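Local coordinates for protein arsenate Reductase (Corynebacterium glutamicum, PDB 3T38) that probably reduces arsenate to arsenite with electrons from thioredoxin, using a low molecular weight tyrosine phosphatase fold in the bacterium's defence against arsenic, at residues Y37-S41 against F62-L67; R66-V72 against T147-A153; V81-I87 against S154-M160. One frame throughout, in Å; residues are numbered along the deposited sequence.

Contact 1: residues Y37-S41 against F62-L67; sequences YIFES and FAKDRL. With D1D ((4S,5S)-1,2-dithiane-4,5-diol), chain C.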
loop_
_atom_site.group_PDB
_atom_site.type_symbol
_atom_site.label_atom_id
_atom_site.label_comp_id
_atom_site.label_asym_id
_atom_site.label_seq_id
_atom_site.Cartn_x
_atom_site.Cartn_y
_atom_site.Cartn_z
ATOM N N TYR A 37 7.285 3.889 -7.975
ATOM C CA TYR A 37 5.884 3.905 -8.330
ATOM C C TYR A 37 5.442 2.621 -8.938
ATOM O O TYR A 37 4.427 2.011 -8.530
ATOM C CB TYR A 37 5.512 5.081 -9.221
ATOM C CG TYR A 37 4.804 6.107 -8.403
ATOM C CD1 TYR A 37 3.401 6.145 -8.344
ATOM C CD2 TYR A 37 5.513 7.053 -7.683
ATOM C CE1 TYR A 37 2.731 7.117 -7.546
ATOM C CE2 TYR A 37 4.843 8.032 -6.898
ATOM C CZ TYR A 37 3.481 8.050 -6.842
ATOM O OH TYR A 37 2.865 9.008 -6.038
ATOM N N ILE A 38 6.208 2.154 -9.888
ATOM C CA ILE A 38 5.798 0.914 -10.515
ATOM C C ILE A 38 5.975 -0.359 -9.662
ATOM O O ILE A 38 5.087 -1.213 -9.645
ATOM C CB ILE A 38 6.386 0.816 -11.881
ATOM C CG1 ILE A 38 6.167 -0.558 -12.448
ATOM C CG2 ILE A 38 7.847 1.179 -11.837
ATOM C CD1 ILE A 38 7.418 -1.120 -12.965
ATOM N N PHE A 39 7.114 -0.511 -8.996
ATOM C CA PHE A 39 7.328 -1.731 -8.228
ATOM C C PHE A 39 6.463 -1.757 -6.958
ATOM O O PHE A 39 5.971 -2.836 -6.586
ATOM C CB PHE A 39 8.777 -1.952 -7.857
ATOM C CG PHE A 39 9.642 -2.401 -9.029
ATOM C CD1 PHE A 39 10.327 -1.453 -9.807
ATOM C CD2 PHE A 39 9.798 -3.752 -9.321
ATOM C CE1 PHE A 39 11.123 -1.824 -10.882
ATOM C CE2 PHE A 39 10.619 -4.151 -10.408
ATOM C CZ PHE A 39 11.274 -3.185 -11.199
ATOM N N GLU A 40 6.282 -0.593 -6.311
ATOM C CA GLU A 40 5.454 -0.517 -5.132
ATOM C C GLU A 40 4.009 -0.743 -5.503
ATOM O O GLU A 40 3.258 -1.410 -4.775
ATOM C CB GLU A 40 5.650 0.795 -4.359
ATOM C CG GLU A 40 7.073 0.942 -3.814
ATOM C CD GLU A 40 7.478 -0.176 -2.800
ATOM O OE1 GLU A 40 6.628 -0.978 -2.359
ATOM O OE2 GLU A 40 8.668 -0.242 -2.426
ATOM N N SER A 41 3.586 -0.192 -6.643
ATOM C CA SER A 41 2.228 -0.468 -7.079
ATOM C C SER A 41 1.922 -1.945 -7.344
ATOM O O SER A 41 0.843 -2.442 -6.970
ATOM C CB SER A 41 1.892 0.341 -8.317
ATOM O OG SER A 41 1.653 1.659 -7.919
ATOM N N PHE A 62 -2.475 1.329 -12.720
ATOM C CA PHE A 62 -2.451 1.941 -11.382
ATOM C C PHE A 62 -1.287 2.941 -11.140
ATOM O O PHE A 62 -1.498 4.063 -10.709
ATOM C CB PHE A 62 -2.359 0.812 -10.368
ATOM C CG PHE A 62 -2.610 1.217 -8.979
ATOM C CD1 PHE A 62 -3.445 2.286 -8.679
ATOM C CD2 PHE A 62 -2.030 0.492 -7.940
ATOM C CE1 PHE A 62 -3.694 2.609 -7.334
ATOM C CE2 PHE A 62 -2.249 0.822 -6.615
ATOM C CZ PHE A 62 -3.094 1.880 -6.316
ATOM N N ALA A 63 -0.069 2.558 -11.443
ATOM C CA ALA A 63 1.032 3.514 -11.373
ATOM C C ALA A 63 0.819 4.722 -12.227
ATOM O O ALA A 63 1.027 5.817 -11.731
ATOM C CB ALA A 63 2.416 2.847 -11.709
ATOM N N LYS A 64 0.462 4.547 -13.498
ATOM C CA LYS A 64 0.240 5.667 -14.423
ATOM C C LYS A 64 -0.884 6.601 -13.918
ATOM O O LYS A 64 -0.771 7.849 -13.980
ATOM C CB LYS A 64 -0.098 5.154 -15.836
ATOM C CG LYS A 64 1.124 4.554 -16.583
ATOM C CD LYS A 64 0.881 4.286 -18.046
ATOM C CE LYS A 64 2.203 3.855 -18.726
ATOM N NZ LYS A 64 2.059 3.412 -20.168
ATOM N N ASP A 65 -1.953 6.018 -13.353
ATOM C CA ASP A 65 -2.985 6.861 -12.822
ATOM C C ASP A 65 -2.479 7.598 -11.610
ATOM O O ASP A 65 -2.763 8.796 -11.435
ATOM C CB ASP A 65 -4.315 6.147 -12.503
ATOM C CG ASP A 65 -5.466 7.214 -12.205
ATOM O OD1 ASP A 65 -5.374 8.418 -12.717
ATOM O OD2 ASP A 65 -6.418 6.901 -11.461
ATOM N N ARG A 66 -1.703 6.908 -10.778
ATOM C CA ARG A 66 -1.124 7.523 -9.565
ATOM C C ARG A 66 -0.138 8.673 -9.864
ATOM O O ARG A 66 -0.214 9.754 -9.274
ATOM C CB ARG A 66 -0.470 6.465 -8.686
ATOM C CG ARG A 66 -1.473 5.646 -7.892
ATOM C CD ARG A 66 -0.753 4.542 -7.163
ATOM N NE ARG A 66 -0.081 5.134 -6.005
ATOM C CZ ARG A 66 0.834 4.521 -5.267
ATOM N NH1 ARG A 66 1.290 3.314 -5.609
ATOM N NH2 ARG A 66 1.318 5.142 -4.195
ATOM N N LEU A 67 0.732 8.460 -10.826
ATOM C CA LEU A 67 1.649 9.536 -11.238
ATOM C C LEU A 67 0.912 10.744 -11.761
ATOM O O LEU A 67 1.283 11.810 -11.447
ATOM C CB LEU A 67 2.668 9.038 -12.260
ATOM C CG LEU A 67 3.704 8.102 -11.665
ATOM C CD1 LEU A 67 4.394 7.253 -12.789
ATOM C CD2 LEU A 67 4.741 8.916 -10.873
HETATM S S1 D1D C . 5.670 4.084 -1.653
HETATM C C1 D1D C . 7.237 5.005 -1.794
HETATM C C2 D1D C . 6.995 6.199 -2.643
HETATM O O2 D1D C . 8.217 6.750 -2.932
HETATM C C3 D1D C . 6.595 5.727 -4.021
HETATM O O3 D1D C . 7.163 6.653 -4.819
HETATM C C4 D1D C . 5.129 5.706 -4.360
HETATM S S4 D1D C . 4.397 4.243 -3.557
#

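Contact 2: residues R66-V72 against T147-A153; sequences RLHALAV and TDDVIRA. With D1D ((4S,5S)-1,2-dithiane-4,5-diol), chain C.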
loop_
_atom_site.group_PDB
_atom_site.type_symbol
_atom_site.label_atom_id
_atom_site.label_comp_id
_atom_site.label_asym_id
_atom_site.label_seq_id
_atom_site.Cartn_x
_atom_site.Cartn_y
_atom_site.Cartn_z
ATOM N N ARG A 66 -1.703 6.908 -10.778
ATOM C CA ARG A 66 -1.124 7.523 -9.565
ATOM C C ARG A 66 -0.138 8.673 -9.864
ATOM O O ARG A 66 -0.214 9.754 -9.274
ATOM C CB ARG A 66 -0.470 6.465 -8.686
ATOM C CG ARG A 66 -1.473 5.646 -7.892
ATOM C CD ARG A 66 -0.753 4.542 -7.163
ATOM N NE ARG A 66 -0.081 5.134 -6.005
ATOM C CZ ARG A 66 0.834 4.521 -5.267
ATOM N NH1 ARG A 66 1.290 3.314 -5.609
ATOM N NH2 ARG A 66 1.318 5.142 -4.195
ATOM N N LEU A 67 0.732 8.460 -10.826
ATOM C CA LEU A 67 1.649 9.536 -11.238
ATOM C C LEU A 67 0.912 10.744 -11.761
ATOM O O LEU A 67 1.283 11.810 -11.447
ATOM C CB LEU A 67 2.668 9.038 -12.260
ATOM C CG LEU A 67 3.704 8.102 -11.665
ATOM C CD1 LEU A 67 4.394 7.253 -12.789
ATOM C CD2 LEU A 67 4.741 8.916 -10.873
ATOM N N HIS A 68 -0.168 10.543 -12.536
ATOM C CA HIS A 68 -1.010 11.655 -13.022
ATOM C C HIS A 68 -1.662 12.372 -11.846
ATOM O O HIS A 68 -1.568 13.579 -11.756
ATOM C CB HIS A 68 -2.056 11.190 -14.039
ATOM C CG HIS A 68 -2.876 12.316 -14.619
ATOM N ND1 HIS A 68 -2.436 13.102 -15.669
ATOM C CD2 HIS A 68 -4.113 12.784 -14.294
ATOM C CE1 HIS A 68 -3.351 14.016 -15.950
ATOM N NE2 HIS A 68 -4.378 13.845 -15.131
ATOM N N ALA A 69 -2.286 11.624 -10.926
ATOM C CA ALA A 69 -2.788 12.220 -9.706
ATOM C C ALA A 69 -1.698 13.076 -9.029
ATOM O O ALA A 69 -1.949 14.242 -8.723
ATOM C CB ALA A 69 -3.333 11.182 -8.746
ATOM N N LEU A 70 -0.495 12.553 -8.853
ATOM C CA LEU A 70 0.560 13.339 -8.208
ATOM C C LEU A 70 0.971 14.605 -8.984
ATOM O O LEU A 70 1.228 15.641 -8.384
ATOM C CB LEU A 70 1.794 12.469 -7.939
ATOM C CG LEU A 70 2.960 13.040 -7.105
ATOM C CD1 LEU A 70 2.462 13.415 -5.671
ATOM C CD2 LEU A 70 4.096 12.032 -7.018
ATOM N N ALA A 71 1.040 14.494 -10.304
ATOM C CA ALA A 71 1.284 15.634 -11.198
ATOM C C ALA A 71 0.249 16.737 -10.953
ATOM O O ALA A 71 0.571 17.922 -10.917
ATOM C CB ALA A 71 1.204 15.151 -12.647
ATOM N N VAL A 72 -1.006 16.320 -10.797
ATOM C CA VAL A 72 -2.120 17.255 -10.593
ATOM C C VAL A 72 -1.995 17.880 -9.197
ATOM O O VAL A 72 -1.984 19.087 -9.050
ATOM C CB VAL A 72 -3.488 16.555 -10.798
ATOM C CG1 VAL A 72 -4.656 17.455 -10.336
ATOM C CG2 VAL A 72 -3.666 16.195 -12.270
ATOM N N THR A 147 -4.282 5.436 -1.656
ATOM C CA THR A 147 -2.901 5.956 -1.612
ATOM C C THR A 147 -3.012 7.487 -1.485
ATOM O O THR A 147 -4.045 8.078 -1.751
ATOM C CB THR A 147 -2.113 5.605 -2.871
ATOM O OG1 THR A 147 -2.821 6.097 -4.015
ATOM C CG2 THR A 147 -1.843 4.037 -3.017
ATOM N N ASP A 148 -1.962 8.106 -1.010
ATOM C CA ASP A 148 -1.993 9.513 -0.659
ATOM C C ASP A 148 -2.025 10.365 -1.907
ATOM O O ASP A 148 -2.717 11.363 -1.926
ATOM C CB ASP A 148 -0.710 9.877 0.139
ATOM C CG ASP A 148 -0.776 11.264 0.753
ATOM O OD1 ASP A 148 -1.608 11.452 1.676
ATOM O OD2 ASP A 148 0.026 12.117 0.339
ATOM N N ASP A 149 -1.293 9.988 -2.961
ATOM C CA ASP A 149 -1.243 10.848 -4.150
ATOM C C ASP A 149 -2.673 11.166 -4.649
ATOM O O ASP A 149 -2.966 12.303 -4.986
ATOM C CB ASP A 149 -0.431 10.225 -5.282
ATOM C CG ASP A 149 -0.592 8.726 -5.352
ATOM O OD1 ASP A 149 -1.714 8.155 -5.082
ATOM O OD2 ASP A 149 0.446 8.090 -5.562
ATOM N N VAL A 150 -3.564 10.172 -4.675
ATOM C CA VAL A 150 -4.914 10.403 -5.206
ATOM C C VAL A 150 -5.823 11.222 -4.304
ATOM O O VAL A 150 -6.752 11.852 -4.811
ATOM C CB VAL A 150 -5.622 9.113 -5.727
ATOM C CG1 VAL A 150 -4.657 8.415 -6.739
ATOM C CG2 VAL A 150 -5.993 8.174 -4.580
ATOM N N ILE A 151 -5.531 11.242 -3.000
ATOM C CA ILE A 151 -6.225 12.100 -2.115
ATOM C C ILE A 151 -5.793 13.520 -2.396
ATOM O O ILE A 151 -6.628 14.401 -2.561
ATOM C CB ILE A 151 -6.001 11.738 -0.635
ATOM C CG1 ILE A 151 -6.516 10.306 -0.308
ATOM C CG2 ILE A 151 -6.733 12.760 0.269
ATOM C CD1 ILE A 151 -5.877 9.736 1.070
ATOM N N ARG A 152 -4.492 13.745 -2.511
ATOM C CA ARG A 152 -3.944 15.110 -2.750
ATOM C C ARG A 152 -4.459 15.717 -4.054
ATOM O O ARG A 152 -4.670 16.949 -4.175
ATOM C CB ARG A 152 -2.442 15.075 -2.776
ATOM C CG ARG A 152 -1.781 14.832 -1.418
ATOM C CD ARG A 152 -0.267 15.013 -1.503
ATOM N NE ARG A 152 0.445 14.771 -0.248
ATOM C CZ ARG A 152 1.004 15.734 0.477
ATOM N NH1 ARG A 152 0.916 17.018 0.102
ATOM N NH2 ARG A 152 1.615 15.425 1.599
ATOM N N ALA A 153 -4.646 14.852 -5.049
ATOM C CA ALA A 153 -5.072 15.370 -6.350
ATOM C C ALA A 153 -6.562 15.754 -6.259
ATOM O O ALA A 153 -7.000 16.523 -7.049
ATOM C CB ALA A 153 -4.849 14.290 -7.431
HETATM S S1 D1D C . 5.670 4.084 -1.653
HETATM C C1 D1D C . 7.237 5.005 -1.794
HETATM C C2 D1D C . 6.995 6.199 -2.643
HETATM O O2 D1D C . 8.217 6.750 -2.932
HETATM C C3 D1D C . 6.595 5.727 -4.021
HETATM O O3 D1D C . 7.163 6.653 -4.819
HETATM C C4 D1D C . 5.129 5.706 -4.360
HETATM S S4 D1D C . 4.397 4.243 -3.557
#

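Contact 3: residues V81-I87 against S154-M160; sequences VPQVLFI and SDYVITM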
loop_
_atom_site.group_PDB
_atom_site.type_symbol
_atom_site.label_atom_id
_atom_site.label_comp_id
_atom_site.label_asym_id
_atom_site.label_seq_id
_atom_site.Cartn_x
_atom_site.Cartn_y
_atom_site.Cartn_z
ATOM N N VAL A 81 -9.614 19.205 -15.063
ATOM C CA VAL A 81 -11.026 19.077 -14.738
ATOM C C VAL A 81 -11.103 18.730 -13.238
ATOM O O VAL A 81 -10.106 18.314 -12.654
ATOM C CB VAL A 81 -11.660 17.973 -15.663
ATOM C CG1 VAL A 81 -11.663 18.459 -17.153
ATOM C CG2 VAL A 81 -10.879 16.662 -15.567
ATOM N N PRO A 82 -12.264 18.921 -12.603
ATOM C CA PRO A 82 -12.466 18.419 -11.228
ATOM C C PRO A 82 -12.078 16.968 -11.083
ATOM O O PRO A 82 -12.307 16.177 -11.985
ATOM C CB PRO A 82 -13.980 18.555 -11.009
ATOM C CG PRO A 82 -14.378 19.700 -11.954
ATOM C CD PRO A 82 -13.466 19.576 -13.154
ATOM N N GLN A 83 -11.509 16.644 -9.939
ATOM C CA GLN A 83 -10.965 15.333 -9.624
ATOM C C GLN A 83 -11.756 14.796 -8.439
ATOM O O GLN A 83 -11.824 15.418 -7.386
ATOM C CB GLN A 83 -9.523 15.494 -9.243
ATOM C CG GLN A 83 -8.660 16.455 -10.215
ATOM C CD GLN A 83 -8.025 15.666 -11.372
ATOM O OE1 GLN A 83 -7.383 14.635 -11.151
ATOM N NE2 GLN A 83 -8.222 16.120 -12.582
ATOM N N VAL A 84 -12.375 13.633 -8.591
ATOM C CA VAL A 84 -13.223 13.074 -7.531
ATOM C C VAL A 84 -12.731 11.692 -7.141
ATOM O O VAL A 84 -12.291 10.912 -8.012
ATOM C CB VAL A 84 -14.637 12.984 -8.034
ATOM C CG1 VAL A 84 -15.574 12.382 -6.992
ATOM C CG2 VAL A 84 -15.128 14.375 -8.526
ATOM N N LEU A 85 -12.776 11.390 -5.829
ATOM C CA LEU A 85 -12.347 10.143 -5.323
ATOM C C LEU A 85 -13.440 9.497 -4.439
ATOM O O LEU A 85 -13.947 10.141 -3.512
ATOM C CB LEU A 85 -11.066 10.349 -4.507
ATOM C CG LEU A 85 -10.658 9.080 -3.714
ATOM C CD1 LEU A 85 -10.087 7.952 -4.579
ATOM C CD2 LEU A 85 -9.732 9.343 -2.581
ATOM N N PHE A 86 -13.767 8.223 -4.696
ATOM C CA PHE A 86 -14.685 7.451 -3.824
ATOM C C PHE A 86 -13.887 6.379 -3.087
ATOM O O PHE A 86 -12.990 5.774 -3.684
ATOM C CB PHE A 86 -15.835 6.799 -4.616
ATOM C CG PHE A 86 -16.666 7.799 -5.373
ATOM C CD1 PHE A 86 -16.292 8.200 -6.687
ATOM C CD2 PHE A 86 -17.770 8.413 -4.763
ATOM C CE1 PHE A 86 -17.067 9.164 -7.396
ATOM C CE2 PHE A 86 -18.560 9.384 -5.474
ATOM C CZ PHE A 86 -18.198 9.769 -6.762
ATOM N N ILE A 87 -14.237 6.138 -1.818
ATOM C CA ILE A 87 -13.464 5.258 -0.946
ATOM C C ILE A 87 -14.468 4.418 -0.165
ATOM O O ILE A 87 -15.337 5.005 0.437
ATOM C CB ILE A 87 -12.603 6.099 0.096
ATOM C CG1 ILE A 87 -11.638 7.067 -0.637
ATOM C CG2 ILE A 87 -11.750 5.160 1.020
ATOM C CD1 ILE A 87 -10.869 7.917 0.264
ATOM N N SER A 154 -7.345 15.131 -5.358
ATOM C CA SER A 154 -8.780 15.153 -5.455
ATOM C C SER A 154 -9.371 16.531 -5.017
ATOM O O SER A 154 -8.863 17.153 -4.077
ATOM C CB SER A 154 -9.356 13.998 -4.626
ATOM O OG SER A 154 -9.031 12.753 -5.230
ATOM N N ASP A 155 -10.390 17.017 -5.722
ATOM C CA ASP A 155 -11.190 18.194 -5.263
ATOM C C ASP A 155 -12.374 17.741 -4.373
ATOM O O ASP A 155 -12.846 18.494 -3.563
ATOM C CB ASP A 155 -11.732 19.009 -6.447
ATOM C CG ASP A 155 -10.632 19.518 -7.358
ATOM O OD1 ASP A 155 -9.930 20.468 -6.964
ATOM O OD2 ASP A 155 -10.421 18.958 -8.460
ATOM N N TYR A 156 -12.854 16.509 -4.560
ATOM C CA TYR A 156 -13.946 15.917 -3.771
ATOM C C TYR A 156 -13.481 14.549 -3.295
ATOM O O TYR A 156 -12.973 13.765 -4.101
ATOM C CB TYR A 156 -15.203 15.690 -4.631
ATOM C CG TYR A 156 -15.890 16.946 -5.089
ATOM C CD1 TYR A 156 -15.358 17.691 -6.144
ATOM C CD2 TYR A 156 -17.050 17.425 -4.433
ATOM C CE1 TYR A 156 -15.948 18.879 -6.573
ATOM C CE2 TYR A 156 -17.691 18.649 -4.868
ATOM C CZ TYR A 156 -17.108 19.370 -5.938
ATOM O OH TYR A 156 -17.669 20.543 -6.408
ATOM N N VAL A 157 -13.669 14.234 -2.014
ATOM C CA VAL A 157 -13.297 12.915 -1.518
ATOM C C VAL A 157 -14.525 12.394 -0.843
ATOM O O VAL A 157 -14.995 13.015 0.110
ATOM C CB VAL A 157 -12.137 12.976 -0.453
ATOM C CG1 VAL A 157 -11.932 11.606 0.211
ATOM C CG2 VAL A 157 -10.803 13.538 -1.035
ATOM N N ILE A 158 -15.058 11.274 -1.335
ATOM C CA ILE A 158 -16.340 10.741 -0.830
ATOM C C ILE A 158 -16.101 9.407 -0.200
ATOM O O ILE A 158 -15.678 8.481 -0.827
ATOM C CB ILE A 158 -17.481 10.627 -1.912
ATOM C CG1 ILE A 158 -17.850 11.995 -2.498
ATOM C CG2 ILE A 158 -18.757 10.058 -1.342
ATOM C CD1 ILE A 158 -16.910 12.476 -3.567
ATOM N N THR A 159 -16.481 9.343 1.038
ATOM C CA THR A 159 -16.289 8.251 1.945
ATOM C C THR A 159 -17.559 7.393 2.053
ATOM O O THR A 159 -18.648 7.929 2.139
ATOM C CB THR A 159 -15.898 8.918 3.313
ATOM O OG1 THR A 159 -14.474 8.748 3.464
ATOM C CG2 THR A 159 -16.654 8.403 4.464
HETATM N N MSE A 160 -17.408 6.069 1.996
HETATM C CA MSE A 160 -18.560 5.158 1.958
HETATM C C MSE A 160 -18.377 3.931 2.908
HETATM O O MSE A 160 -18.485 2.761 2.497
HETATM C CB MSE A 160 -18.806 4.713 0.505
HETATM C CG MSE A 160 -18.533 5.831 -0.495
HETATM SE SE MSE A 160 -18.956 5.299 -2.353
HETATM C CE MSE A 160 -20.880 4.970 -2.203
HETATM O O HOH W 1 -9.582 11.758 -7.549
#

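Contact 1: residues Y37-S41 against F62-L67
The pocket that holds the dithiane diol D1D is lined here by Tyr-37 and Arg-66, where helix 31-49 meets helix 55-73. The Tyr-37 ring is sandwiched: Leu-67 CD2 sits over one face, 3.8 Å from the ring centroid and 14° off its normal, a CH-pi contact, while C4 of D1D lies against the opposite face. At the ring edge, Arg-66 CB approaches Tyr-37 CE1 to 3.5 Å. The arginine then bends at its third torsion, which carries the guanidinium past the ring, the two planes 47° apart, with CE1 over one guanidinium face. In the N-terminal helical domain the segment axes pass 9.1 Å apart; Ala-63 CB faces Tyr-37 O at 3.9 Å and only brushes Ile-38, CB to CB 4.5 Å. Ser-41 bridges the helices: its OG gives a hydrogen bond to Tyr-37 O one turn back and receives one from Arg-66 NH1 at 2.9 Å, fairly bent at 138°. Arg-66 NH2 reaches S4 of D1D at 3.3 Å, and Glu-40, a pocket neighbour, packs its CB on the same sulfur. Tyr-37 OH is hydrogen-bonded to Asp-149 OD2, whereas Glu-40 OE1 accepts from the Asp-148 backbone N of the second subunit.

Contact 2: residues R66-V72 against T147-A153
Arg-66 and Asp-149 form a buried salt bridge across this contact. The main bond runs from Arg-66 NE to the syn lone pair of Asp-149 OD2 at 3.0 Å, N-H...O angle 143°; Arg-66 NH2 adds a weak second bond to the same oxygen. Guanidinium and carboxylate do not lie flat together: their planes are 66° apart. OD2 is also hydrogen-bonded to Tyr-37 OH, and Arg-66 NH1 is held by Ser-41, so each charged group has a further polar partner.

Asp-149 CG stands between the backbone N and the carbonyl carbon (chi1 36°), which brings the carboxylate to Arg-66, and two more hydrogen bonds orient it. Thr-147 OG1 donates to Asp-149 OD1 at 2.6 Å, just before helix 148-153, and Val-150 N gives OD1 a weak bond. The threonine's other branch, CG2, lies over a guanidinium face, 3.5 Å from Arg-66 CZ.

The apolar part is built on alanines. Ala-69 CB packs against Val-150 CG1 at 3.7 Å and equally close to Ala-153 CB, which also meets Ala-69 O. Leu-70 and Val-72 border this patch, their side chains against Asp-149 CB and Ala-153. Such small residues let the segment axes come within 7.7 Å.

Helix 55-73 of the N-terminal domain crosses helix 148-153 of the phosphatase-like domain, with Arg-113 of strand 111-116 touching Ala-69, Val-150 and Ala-153, and Leu-85 of strand 83-88 touching Val-150 and Ile-151.

Contact 3: residues V81-I87 against S154-M160
Strands 83-87 and 156-159 run parallel, their axes 4.7 Å apart and 14° from parallel, with Val-84, Leu-85, Phe-86 and Ile-87 paired to Tyr-156, Val-157, Ile-158 and Thr-159. Leu-85 N donates to Tyr-156 O and Leu-85 O accepts from Ile-158 N, the latter bond 2.7 Å long and nearly straight at 168°; Ile-87 repeats the pattern with Ile-158 O and Met-160 N. At the entry to the pair, Gln-83 O accepts from both Asp-155 N and Tyr-156 N, while Gln-83 N donates to the anti lone pair of Asp-155 OD2 at 3.0 Å. The aspartate side chain thereby extends the pairing ahead of strand 156-159.

Phe-86 lies alongside Ile-158 and points the same way, its CD2 3.6 Å from Ile-158 CB. Ile-158 bends at its second torsion (chi2 81°), bringing CD1 to 3.7 Å from Val-84 CG1. The selenium of Met-160, a selenomethionine, makes an oblique Met-aromatic contact with the Phe-86 ring, 5.3 Å from its centroid. These two strands are the central pair of a four-stranded parallel sheet in 2-1-3-4 order, the core of the low molecular weight phosphatase fold; helices 94-106 and 190-211 pack on the face bearing Val-84, Phe-86 and Tyr-156. On the other face, Ile-87 CD1 touches Val-157 CG1 at 3.8 Å, and Leu-85 CD2 also meets Val-157 CG1. Ser-154 OG donates to Val-150 O of the preceding helix and accepts a bond from a water at 2.6 Å, which also gives a weak bond to Val-84 O.

All three contacts are buried, but only contact 3 is held mainly by backbone hydrogen bonds, as the middle of the phosphatase-like sheet. Contacts 1 and 2 join helices through side chains and share helix 55-73, with Arg-66 in both: contact 1 sets it beside the dithiane diol, contact 2 pairs it with a carboxylate. The Tyr-37 to Asp-149 bond ties the two together. Both also touch the second subunit, which contact 3 does not. Contact 2 packs on contact 3, mostly through aliphatic groups, such as Val-72 CG1 on the Gln-83 side chain, but also with Ala-153 O against Gln-83 CB; contacts 1 and 3, their centres about 19 Å apart, do not touch.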